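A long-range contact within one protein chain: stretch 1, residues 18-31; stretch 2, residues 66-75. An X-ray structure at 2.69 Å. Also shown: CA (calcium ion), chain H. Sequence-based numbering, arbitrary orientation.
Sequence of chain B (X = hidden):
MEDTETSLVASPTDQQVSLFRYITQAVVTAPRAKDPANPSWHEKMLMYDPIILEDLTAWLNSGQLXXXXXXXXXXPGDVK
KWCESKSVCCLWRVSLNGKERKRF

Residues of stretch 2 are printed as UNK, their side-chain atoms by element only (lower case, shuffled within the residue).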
# COMPACT_ATOMS: atom_id res chain seq x y z
N SER B 18 -32.43 25.41 3.83
CA SER B 18 -33.45 26.40 3.49
C SER B 18 -33.07 27.79 4.00
O SER B 18 -33.36 28.80 3.34
CB SER B 18 -34.81 25.97 4.05
OG SER B 18 -35.85 26.76 3.50
N LEU B 19 -32.43 27.86 5.17
CA LEU B 19 -31.95 29.15 5.66
C LEU B 19 -30.92 29.75 4.70
O LEU B 19 -30.93 30.95 4.43
CB LEU B 19 -31.35 29.00 7.05
CG LEU B 19 -30.68 30.26 7.60
CD1 LEU B 19 -31.72 31.29 7.98
CD2 LEU B 19 -29.78 29.94 8.78
N PHE B 20 -30.02 28.91 4.18
CA PHE B 20 -28.99 29.40 3.28
C PHE B 20 -29.57 29.86 1.95
O PHE B 20 -28.99 30.73 1.29
CB PHE B 20 -27.93 28.32 3.06
CG PHE B 20 -27.00 28.13 4.24
CD1 PHE B 20 -27.26 28.72 5.46
CD2 PHE B 20 -25.86 27.36 4.11
CE1 PHE B 20 -26.41 28.54 6.54
CE2 PHE B 20 -25.00 27.17 5.18
CZ PHE B 20 -25.28 27.77 6.40
N ARG B 21 -30.71 29.30 1.54
CA ARG B 21 -31.37 29.76 0.33
C ARG B 21 -31.95 31.16 0.52
O ARG B 21 -31.96 31.97 -0.42
CB ARG B 21 -32.47 28.78 -0.09
CG ARG B 21 -31.97 27.58 -0.87
CD ARG B 21 -33.11 26.86 -1.57
NE ARG B 21 -33.48 25.61 -0.91
CZ ARG B 21 -33.20 24.40 -1.38
NH1 ARG B 21 -33.57 23.32 -0.71
NH2 ARG B 21 -32.53 24.27 -2.52
N TYR B 22 -32.44 31.45 1.73
CA TYR B 22 -32.94 32.79 2.02
C TYR B 22 -31.80 33.81 2.05
O TYR B 22 -31.97 34.95 1.61
CB TYR B 22 -33.69 32.80 3.35
CG TYR B 22 -35.12 32.30 3.27
CD1 TYR B 22 -36.06 32.96 2.49
CD2 TYR B 22 -35.52 31.18 3.98
CE1 TYR B 22 -37.36 32.51 2.42
CE2 TYR B 22 -36.82 30.72 3.91
CZ TYR B 22 -37.74 31.39 3.13
OH TYR B 22 -39.03 30.93 3.07
N ILE B 23 -30.64 33.42 2.59
CA ILE B 23 -29.50 34.33 2.60
C ILE B 23 -29.00 34.57 1.19
O ILE B 23 -28.71 35.71 0.80
CB ILE B 23 -28.38 33.78 3.50
CG1 ILE B 23 -28.89 33.54 4.92
CG2 ILE B 23 -27.19 34.73 3.52
CD1 ILE B 23 -27.91 32.78 5.78
N THR B 24 -28.89 33.51 0.39
CA THR B 24 -28.46 33.65 -1.00
C THR B 24 -29.36 34.62 -1.75
O THR B 24 -28.89 35.59 -2.34
CB THR B 24 -28.43 32.29 -1.68
OG1 THR B 24 -27.64 31.38 -0.89
CG2 THR B 24 -27.82 32.39 -3.08
N GLN B 25 -30.67 34.37 -1.71
CA GLN B 25 -31.60 35.23 -2.43
C GLN B 25 -31.54 36.67 -1.93
O GLN B 25 -31.62 37.62 -2.71
CB GLN B 25 -33.02 34.69 -2.32
CG GLN B 25 -33.87 34.93 -3.56
CD GLN B 25 -33.63 33.89 -4.65
OE1 GLN B 25 -32.52 33.77 -5.18
NE2 GLN B 25 -34.68 33.15 -4.99
N ALA B 26 -31.36 36.85 -0.61
CA ALA B 26 -31.26 38.20 -0.06
C ALA B 26 -30.06 38.93 -0.65
O ALA B 26 -30.18 40.08 -1.11
CB ALA B 26 -31.17 38.14 1.46
N VAL B 27 -28.89 38.29 -0.64
CA VAL B 27 -27.68 38.89 -1.20
C VAL B 27 -27.84 39.12 -2.70
O VAL B 27 -27.57 40.20 -3.22
CB VAL B 27 -26.45 38.01 -0.89
CG1 VAL B 27 -25.20 38.60 -1.53
CG2 VAL B 27 -26.27 37.84 0.61
N VAL B 28 -28.31 38.09 -3.41
CA VAL B 28 -28.23 38.07 -4.87
C VAL B 28 -29.19 39.07 -5.51
O VAL B 28 -28.86 39.69 -6.53
CB VAL B 28 -28.48 36.63 -5.36
CG1 VAL B 28 -29.03 36.61 -6.77
CG2 VAL B 28 -27.20 35.82 -5.29
N THR B 29 -30.38 39.26 -4.92
CA THR B 29 -31.42 40.06 -5.55
C THR B 29 -31.42 41.52 -5.10
O THR B 29 -32.26 42.29 -5.56
CB THR B 29 -32.80 39.44 -5.27
OG1 THR B 29 -33.08 39.51 -3.87
CG2 THR B 29 -32.83 37.99 -5.71
N ALA B 30 -30.50 41.91 -4.22
CA ALA B 30 -30.40 43.32 -3.87
C ALA B 30 -29.94 44.12 -5.08
O ALA B 30 -29.21 43.61 -5.94
CB ALA B 30 -29.43 43.51 -2.71
N PRO B 31 -30.36 45.39 -5.19
CA PRO B 31 -29.94 46.20 -6.33
C PRO B 31 -28.42 46.39 -6.36
O PRO B 31 -27.75 46.39 -5.32
CB PRO B 31 -30.66 47.54 -6.11
CG PRO B 31 -31.12 47.52 -4.69
CD PRO B 31 -31.35 46.08 -4.35
N UNK B 66 -36.36 39.61 5.80
CA UNK B 66 -37.79 39.89 5.74
C UNK B 66 -38.24 40.19 4.32
O UNK B 66 -39.35 39.83 3.91
c UNK B 66 -39.59 41.20 6.96
o UNK B 66 -40.01 42.30 7.39
o UNK B 66 -40.33 40.21 6.77
c UNK B 66 -38.11 41.07 6.67
N UNK B 67 -37.38 40.86 3.54
CA UNK B 67 -37.71 41.19 2.16
C UNK B 67 -37.94 39.93 1.33
O UNK B 67 -38.92 39.84 0.58
n UNK B 67 -33.03 41.23 -1.60
n UNK B 67 -34.94 42.41 -1.12
c UNK B 67 -36.96 42.74 0.27
c UNK B 67 -33.68 42.11 -0.85
c UNK B 67 -36.59 42.04 1.56
c UNK B 67 -35.74 43.37 -0.36
n UNK B 67 -33.06 42.69 0.16
N UNK B 68 -37.05 38.95 1.46
CA UNK B 68 -37.11 37.74 0.66
C UNK B 68 -37.91 36.66 1.39
O UNK B 68 -37.78 35.47 1.08
c UNK B 68 -34.91 36.91 1.57
c UNK B 68 -35.69 37.24 0.31
c UNK B 68 -34.96 38.28 -0.52
N UNK B 69 -38.73 37.06 2.35
CA UNK B 69 -39.71 36.17 2.93
C UNK B 69 -39.27 35.33 4.09
O UNK B 69 -39.85 34.26 4.32
N UNK B 70 -38.27 35.76 4.86
CA UNK B 70 -37.80 35.02 6.02
C UNK B 70 -37.94 35.90 7.26
O UNK B 70 -37.15 36.83 7.46
o UNK B 70 -34.27 31.88 10.39
c UNK B 70 -34.80 34.40 7.82
c UNK B 70 -35.80 33.83 7.05
c UNK B 70 -36.36 34.55 5.84
c UNK B 70 -34.78 32.52 9.28
c UNK B 70 -35.78 31.93 8.54
c UNK B 70 -36.29 32.59 7.43
c UNK B 70 -34.29 33.76 8.92
N UNK B 71 -38.95 35.61 8.07
CA UNK B 71 -39.08 36.23 9.39
C UNK B 71 -38.21 35.47 10.37
O UNK B 71 -38.36 34.25 10.53
o UNK B 71 -41.03 37.28 7.76
c UNK B 71 -41.49 36.63 8.73
c UNK B 71 -40.54 36.23 9.84
o UNK B 71 -42.69 36.30 8.82
N UNK B 72 -37.30 36.16 11.02
CA UNK B 72 -36.34 35.55 11.92
C UNK B 72 -34.99 36.22 11.77
O UNK B 72 -34.69 36.88 10.78
N UNK B 73 -34.15 36.04 12.79
CA UNK B 73 -32.84 36.67 12.83
C UNK B 73 -31.76 35.65 12.49
O UNK B 73 -31.87 34.47 12.85
o UNK B 73 -31.81 39.55 15.94
c UNK B 73 -32.53 39.71 14.93
c UNK B 73 -33.39 38.55 14.47
c UNK B 73 -32.58 37.29 14.20
o UNK B 73 -32.57 40.78 14.28
N UNK B 74 -30.73 36.11 11.80
CA UNK B 74 -29.60 35.27 11.42
C UNK B 74 -28.45 35.53 12.39
O UNK B 74 -28.23 36.66 12.83
c UNK B 74 -28.53 34.29 9.35
c UNK B 74 -28.29 36.75 9.82
c UNK B 74 -29.19 35.53 9.95
N UNK B 75 -27.75 34.46 12.76
CA UNK B 75 -26.62 34.61 13.67
C UNK B 75 -25.32 34.67 12.89
O UNK B 75 -25.19 34.00 11.86
c UNK B 75 -26.57 33.44 14.66
CA CA H . -42.59 39.01 7.19
O HOH W 1 -42.24 40.89 8.55

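Position 66 lies in the last turn of a helix and carries two carbons, the second bearing two oxygens. One of these oxygens binds the calcium ion, and no side-chain atom reaches stretch 1. A carboxylate on a single methylene is aspartate, Asp66; Asp66 OD1 lies 2.6 Å from the calcium ion.

Position 67 has three carbons in a row, a nitrogen, and then a carbon carrying two more nitrogens, which is a guanidinium group. One terminal nitrogen lies at the C-terminal part of the helix of stretch 1, close to Ala26 and Thr29. The residue is Arg67. Its NH2 donates to Ala26 O at 3.1 Å, nearly linearly, and to Thr29 OG1 at 2.8 Å; both acceptors sit at the edge of the guanidinium, near its plane, where its N-H bonds point.

At position 68, the first to leave helical backbone angles, one carbon branches into two more. This small apolar fork packs on Ala26 and the ring of Tyr22, and identifies Val68. Its CG1 lies 3.7 Å from Ala26 CA, and its CG2 is 3.9 Å from Ala26 CB and 4.2 Å from Tyr22 CD1.

Position 69 has no side-chain atoms. With phi at 88° and psi at 26°, a CB would be jammed against the preceding carbonyl oxygen, as expected for glycine, Gly69. Its own O approaches Tyr22 CE1 at 3.6 Å.

Position 70 shows one carbon followed by a six-carbon ring bearing an oxygen, and its CB sits over one face of the Tyr22 ring. This is Tyr70. The CB lies 3.8 Å from the Tyr22 ring centroid in a CH-pi contact, while the two aromatic planes, 30° apart, are slid so far that the rings barely overlap. Farther out, Tyr70 CZ meets Leu19 CD1 at 3.5 Å.

Position 71 again has two carbons, the second with two oxygens, out of reach of stretch 1, with one oxygen on the calcium. It is Asp71; Asp71 OD1 lies 2.4 Å from the calcium ion.

Position 72 is bare, and its phi of 141° again calls for glycine. A CB on Gly72 would also be crowded by Tyr70 CZ, at 3.2 Å.

Position 73 has three carbons, the third carrying two oxygens. Glu73 points away from stretch 1 and makes no contact with it.

Position 74 bears a carbon branching into two, buried and directed toward Ile23. It is Val74, whose CG2 lies 3.9 Å from Ile23 CD1.

Position 75 has a single side-chain carbon, out of contact with stretch 1, and is Ala75, the N-cap residue of the next helix.

The contact, burying 500 Å², thus combines apolar packing with a polar clasp. Val68, Tyr70 and Val74 pack against Leu19, Tyr22, Ile23 and Ala26, while Arg67 holds the helix near its C-terminal part. Asp66 and Asp71 share the calcium, which ties the two ends of the intervening turn together beyond the interface.

Stretch 2 66-75: DRVGYDGEVA
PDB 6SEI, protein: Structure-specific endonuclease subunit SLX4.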